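Local coordinates for brain tumor protein (Drosophila melanogaster American nodavirus, PDB 6J9R) that acts as a translational repressor of the TRIM family and pairs with a second copy of itself through its coiled-coil domain, at the interface of chains A and B. Sequence-based numbering; all coordinates share one arbitrary frame. Chains: chain A/B, Brain tumor protein.

Contact 1: the interface of chains A and B. Residues chain A 52, 55-56; chain B 59-60, 63.
A:His52 lays its imidazole against three side chains of the partner helix, B:Leu59, B:Asp60 and B:Lys63, where the two long 30-104 helices of the coiled coil run past each other. With CG anti to the backbone N (chi1 172°), the ring is carried across to chain B, and its two sides and its NE2 tip do different work. Over one face lies the extended aliphatic chain of B:Lys63, crossing the histidine at about a right angle; its CD sits 3.9 Å from the ring centroid in a CH-pi contact, displaced toward the rim. B:Leu59 packs obliquely beside the CD2 corner, tilted out of the ring plane on the side away from the lysine, with its CG 3.5 Å from A:His52 CD2. That leucine sends CD2 on to A:Ala56, lying 3.7 Å from its CA, and brushes the backbone of A:Phe55, forming the apolar part of the patch. Polar contact is left to the ring tip: A:His52 NE2 gives a weak, bent hydrogen bond of 3.0 Å to B:Asp60 OD1, with ring and carboxylate planes 46° apart. A water reinforces this link, 3.2 Å from A:His52 NE2 and 2.6 Å from B:Asp60 OD1, so that the same carboxylate oxygen meets the imidazole both directly and through the solvent molecule.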
# COMPACT_ATOMS: atom_id res chain seq x y z
N HIS A 52 -6.24 -3.55 6.98
CA HIS A 52 -5.30 -2.47 7.14
C HIS A 52 -4.01 -3.01 7.71
O HIS A 52 -2.92 -2.69 7.23
CB HIS A 52 -5.84 -1.38 8.06
CG HIS A 52 -4.82 -0.34 8.39
ND1 HIS A 52 -4.10 -0.35 9.56
CD2 HIS A 52 -4.36 0.71 7.67
CE1 HIS A 52 -3.27 0.68 9.57
NE2 HIS A 52 -3.41 1.34 8.43
N PHE A 55 -1.93 -4.79 5.01
CA PHE A 55 -1.16 -3.97 4.09
C PHE A 55 -0.05 -3.23 4.80
O PHE A 55 1.00 -2.96 4.20
CB PHE A 55 -2.06 -2.99 3.35
CG PHE A 55 -2.87 -3.64 2.27
CD1 PHE A 55 -2.26 -4.12 1.12
CD2 PHE A 55 -4.22 -3.82 2.43
CE1 PHE A 55 -3.01 -4.74 0.12
CE2 PHE A 55 -4.98 -4.44 1.44
CZ PHE A 55 -4.38 -4.90 0.28
N ALA A 56 -0.25 -2.91 6.08
CA ALA A 56 0.79 -2.21 6.82
C ALA A 56 1.96 -3.15 7.04
O ALA A 56 3.11 -2.75 6.90
CB ALA A 56 0.26 -1.67 8.13
N LEU B 59 -1.94 5.29 4.24
CA LEU B 59 -2.69 4.11 4.57
C LEU B 59 -3.56 4.33 5.82
O LEU B 59 -4.70 3.84 5.89
CB LEU B 59 -1.72 2.95 4.78
CG LEU B 59 -2.28 1.55 4.93
CD1 LEU B 59 -2.98 1.15 3.63
CD2 LEU B 59 -1.15 0.61 5.28
N ASP B 60 -3.03 5.06 6.80
CA ASP B 60 -3.84 5.36 7.98
C ASP B 60 -5.00 6.24 7.57
O ASP B 60 -6.11 5.97 7.97
CB ASP B 60 -3.05 6.02 9.11
CG ASP B 60 -2.04 5.08 9.75
OD1 ASP B 60 -2.14 3.84 9.53
OD2 ASP B 60 -1.18 5.59 10.51
N LYS B 63 -7.68 4.29 6.11
CA LYS B 63 -8.38 3.48 7.08
C LYS B 63 -9.39 4.33 7.81
O LYS B 63 -10.53 3.91 7.99
CB LYS B 63 -7.43 2.80 8.05
CG LYS B 63 -8.18 2.00 9.10
CD LYS B 63 -7.30 1.68 10.25
CE LYS B 63 -8.10 1.06 11.37
NZ LYS B 63 -7.17 0.44 12.35
O HOH W 1 -0.38 2.47 8.26

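Contact 2: the interface of chains A and B. Residues chain A 92, 95-96, 99, 119-120, 123; chain B 16, 19-20, 23.
This is an apolar helix-packing interface in which the N-terminal helix 7-23 of chain B lies against two helices of chain A, the long 30-104 and the C-terminal 110-128, tying the end of the antiparallel dimer into a small helical bundle. No nitrogen or oxygen of one chain bonds to the other here, and cohesion rests on how the branched side chains interlock. B:Ile20 buries the most surface and divides its two branches among three neighbours. On the CG1-CD1 arm, CD1 meets A:Leu96 CD1 at 3.6 Å and CG1 lies 3.8 Å from A:Leu123 CD1, while the CG2 methyl turns toward A:Ile92. The torsion behind this puts CG1 anti to the carbonyl carbon (chi1 -77°) and leaves CG2 beside it. One turn further on, B:Ile23 and A:Ile92 slide past each other in opposite directions, with CG2 of the former 3.6 Å from CD1 of the latter, while B:Ile23 CD1 approaches A:Leu123 CD2 at 3.7 Å and the two side chains cross at about a right angle. At the other end stands B:Met16, a selenomethionine. Its CG packs 3.7 Å from A:Arg120 CB on the C-terminal helix, and a bend at chi3 (62°) turns the terminal methyl back toward the long helix, where B:Met16 CE rests 3.9 Å from A:Cys99 SG.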
# COMPACT_ATOMS: atom_id res chain seq x y z
N ILE A 92 50.63 -0.54 -10.80
CA ILE A 92 51.42 0.68 -10.95
C ILE A 92 52.83 0.48 -10.39
O ILE A 92 53.79 0.85 -11.05
CB ILE A 92 50.73 1.89 -10.27
CG1 ILE A 92 49.51 2.30 -11.08
CG2 ILE A 92 51.69 3.07 -10.17
CD1 ILE A 92 48.51 3.13 -10.31
N GLY A 95 54.54 -1.78 -12.98
CA GLY A 95 54.69 -1.15 -14.27
C GLY A 95 55.84 -0.16 -14.26
O GLY A 95 56.70 -0.16 -15.16
N LEU A 96 55.87 0.67 -13.23
CA LEU A 96 56.92 1.66 -13.03
C LEU A 96 58.29 1.02 -12.85
O LEU A 96 59.29 1.49 -13.40
CB LEU A 96 56.58 2.52 -11.82
CG LEU A 96 56.13 3.96 -12.08
CD1 LEU A 96 55.74 4.21 -13.53
CD2 LEU A 96 54.98 4.30 -11.16
N CYS A 99 59.33 -0.24 -16.16
CA CYS A 99 59.75 0.84 -17.04
C CYS A 99 61.15 1.32 -16.70
O CYS A 99 62.00 1.52 -17.58
CB CYS A 99 58.79 2.02 -16.96
SG CYS A 99 57.19 1.73 -17.71
N LEU A 119 52.42 -6.51 -18.44
CA LEU A 119 51.97 -5.44 -17.57
C LEU A 119 51.21 -4.41 -18.38
O LEU A 119 50.23 -3.81 -17.90
CB LEU A 119 53.16 -4.83 -16.83
CG LEU A 119 53.70 -5.70 -15.69
CD1 LEU A 119 54.95 -5.08 -15.10
CD2 LEU A 119 52.67 -5.95 -14.60
N ARG A 120 51.64 -4.18 -19.62
CA ARG A 120 50.96 -3.19 -20.45
C ARG A 120 49.54 -3.65 -20.69
O ARG A 120 48.62 -2.87 -20.62
CB ARG A 120 51.67 -2.95 -21.78
CG ARG A 120 51.02 -1.83 -22.61
CD ARG A 120 50.10 -2.31 -23.73
NE ARG A 120 50.81 -2.47 -24.99
CZ ARG A 120 51.26 -3.64 -25.45
NH1 ARG A 120 51.90 -3.68 -26.61
NH2 ARG A 120 51.07 -4.76 -24.74
N LEU A 123 47.44 -3.24 -17.45
CA LEU A 123 47.09 -1.85 -17.20
C LEU A 123 45.91 -1.44 -18.09
O LEU A 123 45.04 -0.65 -17.67
CB LEU A 123 48.29 -0.93 -17.43
CG LEU A 123 49.43 -1.15 -16.42
CD1 LEU A 123 50.80 -0.70 -16.96
CD2 LEU A 123 49.12 -0.46 -15.10
N MSE B 16 52.79 2.50 -21.71
CA MSE B 16 52.64 2.01 -20.35
C MSE B 16 52.54 3.16 -19.37
O MSE B 16 51.67 3.16 -18.49
CB MSE B 16 53.82 1.12 -19.95
CG MSE B 16 53.95 -0.16 -20.73
SE MSE B 16 55.53 -1.16 -20.18
CE MSE B 16 55.03 -1.47 -18.30
N LYS B 19 49.16 4.87 -19.64
CA LYS B 19 48.06 4.11 -19.06
C LYS B 19 48.18 4.14 -17.54
O LYS B 19 47.17 4.22 -16.84
CB LYS B 19 48.04 2.68 -19.59
CG LYS B 19 47.74 2.59 -21.09
CD LYS B 19 47.99 1.20 -21.66
N ILE B 20 49.41 4.09 -17.05
CA ILE B 20 49.67 4.22 -15.62
C ILE B 20 49.16 5.56 -15.13
O ILE B 20 48.47 5.64 -14.11
CB ILE B 20 51.16 4.09 -15.28
CG1 ILE B 20 51.61 2.63 -15.33
CG2 ILE B 20 51.44 4.66 -13.90
CD1 ILE B 20 53.10 2.47 -15.20
N ILE B 23 45.35 5.70 -15.22
CA ILE B 23 44.92 4.96 -14.03
C ILE B 23 45.15 5.79 -12.76
O ILE B 23 44.26 5.90 -11.93
CB ILE B 23 45.64 3.59 -13.92
CG1 ILE B 23 44.99 2.56 -14.84
CG2 ILE B 23 45.60 3.06 -12.50
CD1 ILE B 23 45.87 1.37 -15.13

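Contact 3: the interface of chains A and B. Residues chain A 96, 99-100, 102-103; chain B 13, 17.
B:Arg17 reaches from the N-terminal helix of chain B to A:Glu103, near the C-terminal end of the long helix of chain A, and this pair, with B:Leu13 one turn earlier, buries most of the surface in the patch. The arginine chain is bent at chi3 (100°), which swings the guanidinium alongside the chain A helix. Carboxylate and guanidinium planes are nearly coplanar, 12° apart, and NH1 is the nitrogen that meets both carboxylate oxygens. B:Arg17 NH1 forms a salt bridge and hydrogen bond to A:Glu103 OE2 at 2.5 Å, using the syn lone pair of that oxygen, and also lies 2.7 Å from A:Glu103 OE1. The bond to OE2 is markedly bent, 121° at the hydrogen. On the aliphatic side, B:Arg17 CG packs 3.9 Å from A:Cys99 SG. The arginine and A:Leu96 side chains cross at about a right angle, with B:Arg17 NH2 3.9 Å from A:Leu96 CD1. B:Leu13 forks around the A:Val102 branch: its CD1 and CD2 each lie 3.7 Å from A:Val102 CG1. The same leucine slides past A:Glu103 in the opposite direction, covering the methylene stem of the acid, with B:Leu13 CD1 3.8 Å from A:Glu103 CG.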
# COMPACT_ATOMS: atom_id res chain seq x y z
N LEU A 96 55.87 0.67 -13.23
CA LEU A 96 56.92 1.66 -13.03
C LEU A 96 58.29 1.02 -12.85
O LEU A 96 59.29 1.49 -13.40
CB LEU A 96 56.58 2.52 -11.82
CG LEU A 96 56.13 3.96 -12.08
CD1 LEU A 96 55.74 4.21 -13.53
CD2 LEU A 96 54.98 4.30 -11.16
N CYS A 99 59.33 -0.24 -16.16
CA CYS A 99 59.75 0.84 -17.04
C CYS A 99 61.15 1.32 -16.70
O CYS A 99 62.00 1.52 -17.58
CB CYS A 99 58.79 2.02 -16.96
SG CYS A 99 57.19 1.73 -17.71
N GLU A 100 61.39 1.48 -15.41
CA GLU A 100 62.68 1.96 -14.96
C GLU A 100 63.74 0.95 -15.26
O GLU A 100 64.82 1.33 -15.69
CB GLU A 100 62.64 2.27 -13.48
CG GLU A 100 61.85 3.52 -13.20
CD GLU A 100 61.61 3.71 -11.74
OE1 GLU A 100 62.08 2.85 -10.96
OE2 GLU A 100 60.97 4.71 -11.36
N VAL A 102 63.76 -1.10 -17.73
CA VAL A 102 63.97 -1.06 -19.17
C VAL A 102 64.77 0.16 -19.59
O VAL A 102 65.72 0.08 -20.37
CB VAL A 102 62.63 -1.08 -19.94
CG1 VAL A 102 62.86 -0.64 -21.38
CG2 VAL A 102 62.00 -2.46 -19.88
N GLU A 103 64.39 1.30 -19.05
CA GLU A 103 65.02 2.56 -19.42
C GLU A 103 66.51 2.63 -19.05
O GLU A 103 67.25 3.40 -19.65
CB GLU A 103 64.24 3.70 -18.78
CG GLU A 103 62.97 4.01 -19.54
CD GLU A 103 61.89 4.59 -18.65
OE1 GLU A 103 62.15 4.81 -17.45
OE2 GLU A 103 60.77 4.83 -19.17
N LEU B 13 57.04 1.96 -23.80
CA LEU B 13 57.24 2.56 -22.49
C LEU B 13 56.30 3.73 -22.25
O LEU B 13 55.64 3.80 -21.22
CB LEU B 13 58.69 3.02 -22.34
CG LEU B 13 59.70 1.88 -22.37
CD1 LEU B 13 61.11 2.43 -22.42
CD2 LEU B 13 59.52 0.94 -21.18
N ARG B 17 53.42 4.14 -19.51
CA ARG B 17 53.46 5.26 -18.56
C ARG B 17 52.19 6.11 -18.69
O ARG B 17 51.71 6.67 -17.70
CB ARG B 17 54.71 6.13 -18.77
CG ARG B 17 56.01 5.37 -18.51
CD ARG B 17 57.23 6.27 -18.40
NE ARG B 17 57.53 6.46 -16.98
CZ ARG B 17 58.60 5.98 -16.37
NH1 ARG B 17 59.50 5.31 -17.07
NH2 ARG B 17 58.79 6.17 -15.07

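Contacts 2 and 3 are neighbouring stretches of one surface, their C-alpha centres about 8 Å apart, and share A:Leu96 and A:Cys99; both set helix 7-23 of chain B against the end of the long helix of chain A. Between C-alpha centres, contact 1 lies about 60 Å from contact 2 and about 68 Å from contact 3, where the two 30-104 helices meet each other. The long helix of chain A thus links all three. Because the interface is two-fold symmetric, the distal packing recurs at the opposite end of the rod, so the dimer is held in its shaft as well as at both tips.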